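Side-chain contacts in 5-oxoprolinase subunit C (Escherichia coli, PDB 5DUD), which catalyses, as part of 5-oxoprolinase, the cleavage of 5-oxoproline to L-glutamate coupled to the hydrolysis of ATP to ADP and phosphate: residues L32-P35 with A36-I39; G179-Y182 with H183-D186; Q271-L274 with G275-I278; Q296-F299 with E300-W304. All blocks are in the same frame, centred on the assembly; numbering follows the deposited sequence.

Contact 1 (L32-P35 with A36-I39); sequences LDMP and ALRI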
ATOM      1  N   LEU A  32       5.454   8.221   4.743  1.00 23.57           N
ATOM      2  CA  LEU A  32       5.904   7.094   5.568  1.00 22.82           C
ATOM      3  C   LEU A  32       5.883   7.539   7.036  1.00 25.45           C
ATOM      4  O   LEU A  32       5.333   6.842   7.889  1.00 25.12           O
ATOM      5  CB  LEU A  32       7.312   6.625   5.134  1.00 23.00           C
ATOM      6  CG  LEU A  32       7.396   5.333   4.303  1.00 27.55           C
ATOM      7  CD1 LEU A  32       6.350   5.294   3.200  1.00 27.53           C
ATOM      8  CD2 LEU A  32       8.781   5.165   3.711  1.00 30.61           C
ATOM      9  N   ASP A  33       6.405   8.746   7.300  1.00 21.39           N
ATOM     10  CA  ASP A  33       6.359   9.388   8.609  1.00 21.19           C
ATOM     11  C   ASP A  33       5.153  10.333   8.583  1.00 24.81           C
ATOM     12  O   ASP A  33       5.295  11.528   8.328  1.00 24.35           O
ATOM     13  CB  ASP A  33       7.687  10.118   8.900  1.00 23.30           C
ATOM     14  CG  ASP A  33       7.908  10.489  10.353  1.00 32.95           C
ATOM     15  OD1 ASP A  33       6.984  11.058  10.970  1.00 33.06           O
ATOM     16  OD2 ASP A  33       9.030  10.267  10.856  1.00 39.24           O
ATOM     17  N   MET A  34       3.949   9.773   8.786  1.00 21.42           N
ATOM     18  CA  MET A  34       2.715  10.565   8.773  1.00 21.35           C
ATOM     19  C   MET A  34       2.754  11.690   9.815  1.00 25.44           C
ATOM     20  O   MET A  34       2.384  12.803   9.456  1.00 25.49           O
ATOM     21  CB  MET A  34       1.460   9.688   8.983  1.00 23.60           C
ATOM     22  CG  MET A  34       0.877   9.093   7.706  1.00 27.16           C
ATOM     23  SD  MET A  34       0.450  10.276   6.394  1.00 31.59           S
ATOM     24  CE  MET A  34      -0.403  11.484   7.327  1.00 28.62           C
ATOM     25  N   PRO A  35       3.234  11.458  11.062  1.00 21.82           N
ATOM     26  CA  PRO A  35       3.311  12.549  12.053  1.00 21.94           C
ATOM     27  C   PRO A  35       4.213  13.718  11.640  1.00 25.57           C
ATOM     28  O   PRO A  35       3.931  14.842  12.042  1.00 25.58           O
ATOM     29  CB  PRO A  35       3.884  11.850  13.293  1.00 23.77           C
ATOM     30  CG  PRO A  35       3.514  10.431  13.128  1.00 27.86           C
ATOM     31  CD  PRO A  35       3.669  10.184  11.661  1.00 23.12           C
ATOM     32  N   ALA A  36       5.273  13.473  10.839  1.00 21.95           N
ATOM     33  CA  ALA A  36       6.169  14.544  10.382  1.00 22.10           C
ATOM     34  C   ALA A  36       5.467  15.484   9.385  1.00 26.62           C
ATOM     35  O   ALA A  36       5.520  16.698   9.569  1.00 26.99           O
ATOM     36  CB  ALA A  36       7.423  13.969   9.756  1.00 22.66           C
ATOM     37  N   LEU A  37       4.801  14.935   8.355  1.00 22.87           N
ATOM     38  CA  LEU A  37       4.046  15.708   7.358  1.00 23.07           C
ATOM     39  C   LEU A  37       2.871  16.482   8.001  1.00 27.47           C
ATOM     40  O   LEU A  37       2.613  17.632   7.627  1.00 27.67           O
ATOM     41  CB  LEU A  37       3.518  14.741   6.273  1.00 22.85           C
ATOM     42  CG  LEU A  37       2.657  15.352   5.164  1.00 27.95           C
ATOM     43  CD1 LEU A  37       3.040  14.819   3.803  1.00 28.10           C
ATOM     44  CD2 LEU A  37       1.173  15.072   5.388  1.00 30.55           C
ATOM     45  N   ARG A  38       2.155  15.843   8.954  1.00 24.09           N
ATOM     46  CA  ARG A  38       1.010  16.464   9.634  1.00 24.60           C
ATOM     47  C   ARG A  38       1.435  17.694  10.426  1.00 29.30           C
ATOM     48  O   ARG A  38       0.793  18.729  10.288  1.00 29.68           O
ATOM     49  CB  ARG A  38       0.264  15.469  10.543  1.00 24.51           C
ATOM     50  CG  ARG A  38      -0.618  14.518   9.744  1.00 33.29           C
ATOM     51  CD  ARG A  38      -1.351  13.504  10.584  1.00 42.52           C
ATOM     52  NE  ARG A  38      -2.226  12.679   9.751  1.00 51.83           N
ATOM     53  CZ  ARG A  38      -2.921  11.625  10.169  1.00 66.46           C
ATOM     54  NH1 ARG A  38      -2.861  11.244  11.444  1.00 56.18           N
ATOM     55  NH2 ARG A  38      -3.682  10.943   9.325  1.00 52.16           N
ATOM     56  N   ILE A  39       2.536  17.612  11.193  1.00 25.80           N
ATOM     57  CA  ILE A  39       3.055  18.745  11.978  1.00 26.40           C
ATOM     58  C   ILE A  39       3.473  19.895  11.046  1.00 30.95           C
ATOM     59  O   ILE A  39       3.166  21.050  11.341  1.00 31.29           O
ATOM     60  CB  ILE A  39       4.236  18.297  12.888  1.00 29.39           C
ATOM     61  CG1 ILE A  39       3.740  17.359  14.014  1.00 29.59           C
ATOM     62  CG2 ILE A  39       4.975  19.498  13.493  1.00 31.13           C
ATOM     63  CD1 ILE A  39       4.828  16.474  14.640  1.00 35.40           C
TER
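Ala36 meets Asp33 at the first turn of helix 34-44, where Asp33 is the N-cap. Ala36 N donates to Asp33 OD1 at 3.0 Å, reaching that oxygen from the anti side and 33° out of the carboxylate plane; a weak second bond runs from the same N to Asp33 O. With CG anti to the backbone N (chi1 -164°), the Asp33 carboxylate is brought back beside the chain that follows it, and OD1 also lies 3.2 Å from Ala36 CB. The other oxygen, OD2, accepts from Gln271 and Trp170, which probably fix the rotation of the carboxylate. Leu37 N makes a weak bond to Asp33 O. Arg38 N donates to Met34 O at 3.1 Å, a regular helical bond. On the same flank of the helix the bent Met34 chain crosses the extended Arg38 chain, and CE of Met34 comes to 3.3 Å from NE of Arg38, oblique to the guanidinium. At Ile39, N bonds to Pro35 O while CD1 lies 3.2 Å from that same oxygen. Around this turn, strand 110-115 meets Ala36 and Leu37 through Tyr112, helix 266-271 packs on Asp33 and Pro35, and helix 285-302 lies against Pro35, Arg38 and Ile39.

Contact 2 (G179-Y182 with H183-D186); sequences GPEY and HEFD
The loop between strand 173-178 and helix 187-195 contains a short turn in which Tyr182 and His183 form a T-shaped (edge-to-face) aromatic pair, within the carboxyltransferase-type domain. The ring centroids are 5.4 Å apart and the planes stand at 83°, so the edge of Tyr182 faces the flat side of His183. CD2 of Tyr182 is the atom that touches: it sits over one face of the imidazole, offset toward its rim, and lies 3.9 Å from His183 CE1. CG of Tyr182 is anti to its backbone N (chi1 177°) and lies beside its own carbonyl carbon, on the side of the His183 peptide, which places the ring edge near the imidazole. The phenol OH is hydrogen-bonded to Trp194 of the following helix, which probably helps to hold the far end of the tyrosine.

The turn itself is closed by a single weak bond, Glu184 N to Glu181 O at 3.5 Å. Glu181 and Glu184 run side by side and point the same way, with Glu184 OE1 3.8 Å from Glu181 CG. Their carboxylate planes are 70° apart, and the like charges are probably tolerated because each has its own cation: Glu181 OE1 forms a salt bridge with Arg257, and Glu184 OE1 with Arg218. On the buried side, Phe185 turns its ring edge to two backbone carbonyls. Tyr182 O is near the ring plane, and Glu181 O approaches that edge to 3.2 Å from Phe185 CD1.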
ATOM      1  N   GLY A 179       0.592 -12.505  15.639  1.00 37.99           N
ATOM      2  CA  GLY A 179      -0.432 -13.264  14.927  1.00 37.71           C
ATOM      3  C   GLY A 179      -0.951 -12.568  13.709  1.00 40.30           C
ATOM      4  O   GLY A 179      -0.492 -11.459  13.418  1.00 39.31           O
ATOM      5  N   PRO A 180      -1.860 -13.155  12.903  1.00 36.37           N
ATOM      6  CA  PRO A 180      -2.613 -14.437  12.943  1.00 36.82           C
ATOM      7  C   PRO A 180      -1.790 -15.740  12.890  1.00 40.94           C
ATOM      8  O   PRO A 180      -2.184 -16.684  13.564  1.00 41.39           O
ATOM      9  CB  PRO A 180      -3.513 -14.345  11.693  1.00 38.30           C
ATOM     10  CG  PRO A 180      -3.610 -12.892  11.400  1.00 41.78           C
ATOM     11  CD  PRO A 180      -2.291 -12.330  11.773  1.00 37.00           C
ATOM     12  N   GLU A 181      -0.672 -15.811  12.131  1.00 36.98           N
ATOM     13  CA  GLU A 181       0.144 -17.041  12.025  1.00 37.70           C
ATOM     14  C   GLU A 181       1.333 -17.064  13.017  1.00 41.90           C
ATOM     15  O   GLU A 181       2.357 -17.671  12.713  1.00 42.26           O
ATOM     16  CB  GLU A 181       0.681 -17.220  10.588  1.00 39.06           C
ATOM     17  CG  GLU A 181      -0.386 -17.469   9.536  1.00 48.38           C
ATOM     18  CD  GLU A 181      -1.128 -16.249   9.023  1.00 64.62           C
ATOM     19  OE1 GLU A 181      -0.532 -15.151   9.025  1.00 58.79           O
ATOM     20  OE2 GLU A 181      -2.259 -16.402   8.514  1.00 56.54           O
ATOM     21  N   TYR A 182       1.175 -16.521  14.227  1.00 38.15           N
ATOM     22  CA  TYR A 182       2.256 -16.480  15.225  1.00 38.42           C
ATOM     23  C   TYR A 182       2.466 -17.850  15.849  1.00 43.77           C
ATOM     24  O   TYR A 182       3.603 -18.205  16.145  1.00 44.12           O
ATOM     25  CB  TYR A 182       1.938 -15.443  16.312  1.00 39.00           C
ATOM     26  CG  TYR A 182       2.932 -15.334  17.447  1.00 41.26           C
ATOM     27  CD1 TYR A 182       4.106 -14.604  17.300  1.00 42.88           C
ATOM     28  CD2 TYR A 182       2.630 -15.826  18.711  1.00 42.81           C
ATOM     29  CE1 TYR A 182       4.991 -14.435  18.361  1.00 44.17           C
ATOM     30  CE2 TYR A 182       3.507 -15.663  19.780  1.00 44.27           C
ATOM     31  CZ  TYR A 182       4.694 -14.973  19.599  1.00 51.39           C
ATOM     32  OH  TYR A 182       5.573 -14.784  20.641  1.00 53.18           O
ATOM     33  N   HIS A 183       1.378 -18.632  16.009  1.00 40.80           N
ATOM     34  CA  HIS A 183       1.437 -19.957  16.619  1.00 42.00           C
ATOM     35  C   HIS A 183       1.839 -21.073  15.606  1.00 46.55           C
ATOM     36  O   HIS A 183       1.755 -22.252  15.955  1.00 47.46           O
ATOM     37  CB  HIS A 183       0.104 -20.266  17.321  1.00 42.92           C
ATOM     38  CG  HIS A 183      -0.215 -19.274  18.403  1.00 45.68           C
ATOM     39  ND1 HIS A 183       0.502 -19.243  19.588  1.00 48.04           N
ATOM     40  CD2 HIS A 183      -1.135 -18.282  18.428  1.00 46.32           C
ATOM     41  CE1 HIS A 183      -0.015 -18.254  20.300  1.00 46.74           C
ATOM     42  NE2 HIS A 183      -1.004 -17.649  19.643  1.00 46.06           N
ATOM     43  N   GLU A 184       2.330 -20.696  14.394  1.00 42.30           N
ATOM     44  CA  GLU A 184       2.900 -21.629  13.411  1.00 42.99           C
ATOM     45  C   GLU A 184       4.448 -21.671  13.472  1.00 47.62           C
ATOM     46  O   GLU A 184       5.040 -22.546  12.833  1.00 48.18           O
ATOM     47  CB  GLU A 184       2.450 -21.247  11.997  1.00 43.43           C
ATOM     48  CG  GLU A 184       0.940 -21.104  11.887  1.00 52.39           C
ATOM     49  CD  GLU A 184       0.362 -21.370  10.510  1.00 68.79           C
ATOM     50  OE1 GLU A 184       1.018 -21.013   9.505  1.00 61.13           O
ATOM     51  OE2 GLU A 184      -0.761 -21.918  10.436  1.00 61.50           O
ATOM     52  N   PHE A 185       5.100 -20.763  14.233  1.00 43.85           N
ATOM     53  CA  PHE A 185       6.562 -20.710  14.365  1.00 44.45           C
ATOM     54  C   PHE A 185       6.994 -21.358  15.686  1.00 50.45           C
ATOM     55  O   PHE A 185       6.319 -21.171  16.699  1.00 49.88           O
ATOM     56  CB  PHE A 185       7.020 -19.245  14.284  1.00 44.80           C
ATOM     57  CG  PHE A 185       6.744 -18.601  12.949  1.00 45.07           C
ATOM     58  CD1 PHE A 185       5.540 -17.959  12.700  1.00 45.81           C
ATOM     59  CD2 PHE A 185       7.700 -18.603  11.952  1.00 48.43           C
ATOM     60  CE1 PHE A 185       5.296 -17.344  11.475  1.00 47.64           C
ATOM     61  CE2 PHE A 185       7.437 -18.007  10.713  1.00 48.33           C
ATOM     62  CZ  PHE A 185       6.243 -17.379  10.493  1.00 46.04           C
ATOM     63  N   ASP A 186       8.086 -22.148  15.666  1.00 48.98           N
ATOM     64  CA  ASP A 186       8.597 -22.841  16.859  1.00 50.67           C
ATOM     65  C   ASP A 186       9.021 -21.833  17.953  1.00 54.62           C
ATOM     66  O   ASP A 186       9.067 -20.633  17.691  1.00 52.77           O
ATOM     67  CB  ASP A 186       9.767 -23.767  16.486  1.00 54.19           C
ATOM     68  CG  ASP A 186      11.018 -23.052  16.026  1.00 63.57           C
ATOM     69  OD1 ASP A 186      10.898 -22.079  15.254  1.00 62.28           O
ATOM     70  OD2 ASP A 186      12.113 -23.471  16.425  1.00 71.09           O
TER

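Contact 3 (Q271-L274 with G275-I278); sequences QIPL and GQPI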
ATOM      1  N   GLN A 271      12.482   6.580   9.686  1.00 26.27           N
ATOM      2  CA  GLN A 271      13.751   7.246   9.969  1.00 26.93           C
ATOM      3  C   GLN A 271      14.920   6.293  10.162  1.00 32.62           C
ATOM      4  O   GLN A 271      16.057   6.753  10.141  1.00 33.01           O
ATOM      5  CB  GLN A 271      13.629   8.136  11.214  1.00 28.32           C
ATOM      6  CG  GLN A 271      12.550   9.225  11.149  1.00 39.83           C
ATOM      7  CD  GLN A 271      12.540  10.106   9.919  1.00 54.77           C
ATOM      8  OE1 GLN A 271      13.534  10.248   9.203  1.00 50.65           O
ATOM      9  NE2 GLN A 271      11.451  10.826   9.722  1.00 43.93           N
ATOM     10  N   ILE A 272      14.678   4.987  10.332  1.00 29.99           N
ATOM     11  CA  ILE A 272      15.763   4.028  10.575  1.00 30.98           C
ATOM     12  C   ILE A 272      16.714   3.920   9.364  1.00 35.65           C
ATOM     13  O   ILE A 272      16.286   3.472   8.298  1.00 34.91           O
ATOM     14  CB  ILE A 272      15.223   2.624  10.975  1.00 34.21           C
ATOM     15  CG1 ILE A 272      14.688   2.655  12.425  1.00 34.86           C
ATOM     16  CG2 ILE A 272      16.322   1.544  10.857  1.00 35.60           C
ATOM     17  CD1 ILE A 272      13.711   1.547  12.769  1.00 42.46           C
ATOM     18  N   PRO A 273      18.030   4.230   9.526  1.00 33.35           N
ATOM     19  CA  PRO A 273      18.965   4.094   8.390  1.00 33.76           C
ATOM     20  C   PRO A 273      19.120   2.656   7.867  1.00 38.34           C
ATOM     21  O   PRO A 273      18.820   1.695   8.575  1.00 37.94           O
ATOM     22  CB  PRO A 273      20.296   4.609   8.956  1.00 36.50           C
ATOM     23  CG  PRO A 273      19.930   5.439  10.122  1.00 40.68           C
ATOM     24  CD  PRO A 273      18.715   4.796  10.707  1.00 35.52           C
ATOM     25  N   LEU A 274      19.634   2.513   6.632  1.00 35.83           N
ATOM     26  CA  LEU A 274      19.774   1.215   5.955  1.00 36.33           C
ATOM     27  C   LEU A 274      20.812   0.237   6.590  1.00 41.80           C
ATOM     28  O   LEU A 274      20.826  -0.932   6.204  1.00 41.85           O
ATOM     29  CB  LEU A 274      20.091   1.404   4.452  1.00 36.48           C
ATOM     30  CG  LEU A 274      18.847   1.478   3.547  1.00 40.31           C
ATOM     31  CD1 LEU A 274      19.162   2.102   2.193  1.00 40.57           C
ATOM     32  CD2 LEU A 274      18.225   0.095   3.363  1.00 43.03           C
ATOM     33  N   GLY A 275      21.634   0.697   7.534  1.00 39.33           N
ATOM     34  CA  GLY A 275      22.591  -0.156   8.231  1.00 40.65           C
ATOM     35  C   GLY A 275      22.340  -0.357   9.715  1.00 44.91           C
ATOM     36  O   GLY A 275      23.080  -1.121  10.341  1.00 45.95           O
ATOM     37  N   GLN A 276      21.329   0.321  10.312  1.00 40.28           N
ATOM     38  CA  GLN A 276      21.048   0.235  11.752  1.00 40.27           C
ATOM     39  C   GLN A 276      20.046  -0.877  12.092  1.00 43.35           C
ATOM     40  O   GLN A 276      19.140  -1.141  11.307  1.00 41.88           O
ATOM     41  CB  GLN A 276      20.507   1.581  12.268  1.00 40.82           C
ATOM     42  CG  GLN A 276      21.517   2.739  12.204  1.00 56.85           C
ATOM     43  CD  GLN A 276      22.557   2.664  13.298  1.00 78.42           C
ATOM     44  OE1 GLN A 276      22.397   3.246  14.375  1.00 74.27           O
ATOM     45  NE2 GLN A 276      23.652   1.956  13.049  1.00 72.31           N
ATOM     46  N   PRO A 277      20.164  -1.493  13.292  1.00 40.48           N
ATOM     47  CA  PRO A 277      19.225  -2.561  13.672  1.00 39.98           C
ATOM     48  C   PRO A 277      17.829  -2.046  14.040  1.00 41.97           C
ATOM     49  O   PRO A 277      17.602  -0.844  14.139  1.00 41.03           O
ATOM     50  CB  PRO A 277      19.913  -3.213  14.876  1.00 43.13           C
ATOM     51  CG  PRO A 277      20.725  -2.138  15.474  1.00 48.06           C
ATOM     52  CD  PRO A 277      21.190  -1.284  14.337  1.00 43.29           C
ATOM     53  N   ILE A 278      16.884  -2.995  14.221  1.00 37.51           N
ATOM     54  CA  ILE A 278      15.486  -2.751  14.612  1.00 35.93           C
ATOM     55  C   ILE A 278      15.081  -3.791  15.661  1.00 39.10           C
ATOM     56  O   ILE A 278      15.187  -4.987  15.391  1.00 39.21           O
ATOM     57  CB  ILE A 278      14.492  -2.799  13.407  1.00 38.10           C
ATOM     58  CG1 ILE A 278      15.047  -2.100  12.145  1.00 38.29           C
ATOM     59  CG2 ILE A 278      13.137  -2.190  13.818  1.00 37.81           C
ATOM     60  CD1 ILE A 278      14.189  -2.279  10.899  1.00 45.59           C
TER
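Pro273 and Gln276 are the first and last residues of a type I beta turn, whose corners are Leu274 and Gly275. The CA atoms of Pro273 and Gln276 are 5.5 Å apart, and the bond that closes the turn, Gln276 N to Pro273 O, is weak at 3.3 Å although fairly straight (160° at the hydrogen). Phi and psi of -67° and -11° at Leu274, followed by a more negative phi and a psi near zero at Gly275, are the evidence for the turn type. Across the turn the pyrrolidine ring of Pro273 and the aliphatic part of Gln276 cross at a slant, with Gln276 CG 3.8 Å from Pro273 CG and at a similar distance from CD. The glutamine chain then bends at chi2, carrying the amide off from the proline ring.

This reversal joins helix 266-271 to strand 277-282, the antiparallel neighbour of strand 198-200 in the seven-stranded mixed sheet of the domain. On the buried side of the turn, Ile272 meets Ile278 near the start of that strand. CG1 and CG2 of Ile278 both lie near Ile272 CD1, with CG2 at 3.9 Å from that methyl and CG1 equally close, while Ile272 CG2 approaches Ile278 CG1 at 4.1 Å. Ile174 of strand 173-178 packs against both isoleucines, and Leu200 touches Ile278 and Leu274.

Contact 4 (Q296-F299 with E300-W304); sequences QRYF and EQLAW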
ATOM      1  N   GLN A 296      -3.213  10.451  18.085  1.00 35.14           N
ATOM      2  CA  GLN A 296      -4.349  11.189  17.500  1.00 35.46           C
ATOM      3  C   GLN A 296      -4.688  12.410  18.373  1.00 40.35           C
ATOM      4  O   GLN A 296      -5.017  13.475  17.854  1.00 40.22           O
ATOM      5  CB  GLN A 296      -5.590  10.291  17.338  1.00 36.93           C
ATOM      6  CG  GLN A 296      -5.515   9.367  16.125  1.00 51.19           C
ATOM      7  CD  GLN A 296      -6.765   8.530  15.954  1.00 70.15           C
ATOM      8  OE1 GLN A 296      -7.468   8.201  16.919  1.00 65.53           O
ATOM      9  NE2 GLN A 296      -7.061   8.136  14.721  1.00 61.90           N
ATOM     10  N   ARG A 297      -4.589  12.237  19.702  1.00 37.58           N
ATOM     11  CA  ARG A 297      -4.809  13.273  20.713  1.00 38.39           C
ATOM     12  C   ARG A 297      -3.696  14.333  20.666  1.00 42.54           C
ATOM     13  O   ARG A 297      -3.940  15.491  21.000  1.00 42.60           O
ATOM     14  CB  ARG A 297      -4.863  12.634  22.114  1.00 39.18           C
ATOM     15  CG  ARG A 297      -6.100  11.758  22.356  1.00 49.39           C
ATOM     16  CD  ARG A 297      -6.040  11.028  23.693  1.00 57.47           C
ATOM     17  NE  ARG A 297      -7.321  10.410  24.037  1.00 62.57           N
ATOM     18  CZ  ARG A 297      -7.628   9.873  25.217  1.00 74.18           C
ATOM     19  NH1 ARG A 297      -6.732   9.865  26.205  1.00 59.96           N
ATOM     20  NH2 ARG A 297      -8.821   9.329  25.421  1.00 60.53           N
ATOM     21  N   TYR A 298      -2.472  13.923  20.287  1.00 38.98           N
ATOM     22  CA  TYR A 298      -1.310  14.807  20.165  1.00 39.05           C
ATOM     23  C   TYR A 298      -1.493  15.820  19.005  1.00 43.03           C
ATOM     24  O   TYR A 298      -1.087  16.966  19.164  1.00 43.09           O
ATOM     25  CB  TYR A 298      -0.021  13.968  19.990  1.00 39.77           C
ATOM     26  CG  TYR A 298       1.211  14.740  19.581  1.00 41.86           C
ATOM     27  CD1 TYR A 298       1.950  15.455  20.516  1.00 44.62           C
ATOM     28  CD2 TYR A 298       1.698  14.675  18.280  1.00 42.03           C
ATOM     29  CE1 TYR A 298       3.113  16.131  20.154  1.00 45.75           C
ATOM     30  CE2 TYR A 298       2.855  15.349  17.906  1.00 42.97           C
ATOM     31  CZ  TYR A 298       3.556  16.085  18.845  1.00 51.39           C
ATOM     32  OH  TYR A 298       4.704  16.741  18.484  1.00 52.58           O
ATOM     33  N   PHE A 299      -2.126  15.431  17.875  1.00 39.32           N
ATOM     34  CA  PHE A 299      -2.355  16.366  16.755  1.00 39.33           C
ATOM     35  C   PHE A 299      -3.443  17.412  17.106  1.00 44.39           C
ATOM     36  O   PHE A 299      -3.431  18.507  16.544  1.00 44.39           O
ATOM     37  CB  PHE A 299      -2.730  15.623  15.459  1.00 40.52           C
ATOM     38  CG  PHE A 299      -1.697  14.618  14.998  1.00 41.12           C
ATOM     39  CD1 PHE A 299      -0.411  15.020  14.666  1.00 43.82           C
ATOM     40  CD2 PHE A 299      -2.020  13.276  14.870  1.00 42.76           C
ATOM     41  CE1 PHE A 299       0.543  14.088  14.256  1.00 43.99           C
ATOM     42  CE2 PHE A 299      -1.059  12.344  14.483  1.00 44.84           C
ATOM     43  CZ  PHE A 299       0.210  12.757  14.161  1.00 42.65           C
ATOM     44  N   GLU A 300      -4.370  17.078  18.030  1.00 41.65           N
ATOM     45  CA  GLU A 300      -5.411  17.987  18.524  1.00 42.66           C
ATOM     46  C   GLU A 300      -4.779  19.047  19.446  1.00 47.40           C
ATOM     47  O   GLU A 300      -5.270  20.175  19.492  1.00 48.02           O
ATOM     48  CB  GLU A 300      -6.538  17.217  19.233  1.00 44.44           C
ATOM     49  CG  GLU A 300      -7.339  16.373  18.255  1.00 54.00           C
ATOM     50  CD  GLU A 300      -8.580  15.715  18.822  1.00 74.16           C
ATOM     51  OE1 GLU A 300      -8.445  14.897  19.759  1.00 67.28           O
ATOM     52  OE2 GLU A 300      -9.685  15.982  18.295  1.00 69.60           O
ATOM     53  N   GLN A 301      -3.675  18.700  20.148  1.00 43.83           N
ATOM     54  CA  GLN A 301      -2.913  19.661  20.961  1.00 44.52           C
ATOM     55  C   GLN A 301      -2.212  20.668  20.035  1.00 48.91           C
ATOM     56  O   GLN A 301      -2.182  21.860  20.342  1.00 49.38           O
ATOM     57  CB  GLN A 301      -1.880  18.960  21.864  1.00 45.48           C
ATOM     58  CG  GLN A 301      -2.476  18.287  23.099  1.00 60.73           C
ATOM     59  CD  GLN A 301      -1.775  16.997  23.467  1.00 79.62           C
ATOM     60  OE1 GLN A 301      -2.412  15.956  23.657  1.00 75.47           O
ATOM     61  NE2 GLN A 301      -0.451  17.025  23.590  1.00 70.74           N
ATOM     62  N   LEU A 302      -1.659  20.183  18.900  1.00 45.00           N
ATOM     63  CA  LEU A 302      -1.017  21.035  17.886  1.00 44.92           C
ATOM     64  C   LEU A 302      -2.046  21.940  17.191  1.00 50.10           C
ATOM     65  O   LEU A 302      -1.703  23.055  16.797  1.00 50.32           O
ATOM     66  CB  LEU A 302      -0.294  20.198  16.818  1.00 43.80           C
ATOM     67  CG  LEU A 302       1.164  19.800  17.081  1.00 48.03           C
ATOM     68  CD1 LEU A 302       1.332  18.286  17.108  1.00 47.45           C
ATOM     69  CD2 LEU A 302       2.089  20.396  16.020  1.00 50.27           C
ATOM     70  N   ALA A 303      -3.303  21.465  17.044  1.00 47.20           N
ATOM     71  CA  ALA A 303      -4.388  22.226  16.415  1.00 48.09           C
ATOM     72  C   ALA A 303      -4.853  23.445  17.254  1.00 53.84           C
ATOM     73  O   ALA A 303      -5.649  24.229  16.740  1.00 54.27           O
ATOM     74  CB  ALA A 303      -5.577  21.314  16.141  1.00 48.67           C
ATOM     75  N   TRP A 304      -4.365  23.612  18.510  1.00 51.22           N
ATOM     76  CA  TRP A 304      -4.713  24.748  19.373  1.00 52.84           C
ATOM     77  C   TRP A 304      -3.571  25.798  19.436  1.00 56.65           C
ATOM     78  O   TRP A 304      -3.472  26.528  20.424  1.00 56.75           O
ATOM     79  CB  TRP A 304      -5.104  24.238  20.784  1.00 52.28           C
ATOM     80  CG  TRP A 304      -6.386  23.458  20.789  1.00 53.42           C
ATOM     81  CD1 TRP A 304      -7.518  23.740  20.082  1.00 57.00           C
ATOM     82  CD2 TRP A 304      -6.667  22.269  21.539  1.00 52.94           C
ATOM     83  NE1 TRP A 304      -8.471  22.779  20.310  1.00 56.47           N
ATOM     84  CE2 TRP A 304      -7.981  21.869  21.210  1.00 57.27           C
ATOM     85  CE3 TRP A 304      -5.938  21.499  22.461  1.00 53.69           C
ATOM     86  CZ2 TRP A 304      -8.576  20.731  21.761  1.00 56.38           C
ATOM     87  CZ3 TRP A 304      -6.529  20.367  23.000  1.00 55.00           C
ATOM     88  CH2 TRP A 304      -7.834  19.996  22.652  1.00 55.96           C
TER
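Leu302 lays one methyl over the face of the Tyr298 ring, four residues earlier on helix 285-302. Leu302 CD1 is 3.7 Å from the centroid of the Tyr298 ring and 25° off the ring normal, the geometry of a CH-pi contact. The methyl is displaced toward the rim, and the closest ring atom is Tyr298 CE2 at 3.4 Å; CZ and CD2 follow at slightly greater distances. Tyr298 has CG anti to its backbone N (chi1 168°), which swings the ring to the flank of the helix where the leucine lies, and the two side chains cross at an angle. The same CD1 also reaches Phe299, 4.4 Å from Phe299 CD1 and oblique to that ring, so one methyl touches two aromatic residues that are adjacent in sequence.

Backbone bonds hold this spacing. Leu302 N donates to Tyr298 O at 3.3 Å, and Ala303 N donates to Phe299 O at 3.0 Å. Gln301 N is shared weakly between Arg297 O and Tyr298 O. On the flank bearing Glu300, CG of that residue rests 3.7 Å from Gln296 O.

The aromatic and leucine side faces helix 34-44: Tyr298 touches Ile39, Phe299 lies on Pro35 and Arg38, and Leu302 meets Leu42. Loop residues Leu168 and Val165 pack against Tyr298 and Leu302 respectively.

Along the chain the four contacts come in series, 1 to 4. Contacts 1 and 4 belong together: their centres are about 13 Å apart, and helices 34-44 and 285-302 pack through Pro35, Arg38 and Ile39 against Tyr298, Phe299 and Leu302. Contact 3, its centre about 18 Å from that of contact 1, touches it through the Gln271-Asp33 hydrogen bond. Contact 2 is remote, its nearest atoms about 14 Å from contact 3 and 20 Å from contact 1, yet contact 2 follows strand 173-178, and contact 3 runs into strand 277-282 of the same mixed sheet. The helix pair thus ties the early chain to its C-terminal part, while contacts 2 and 3 border that sheet.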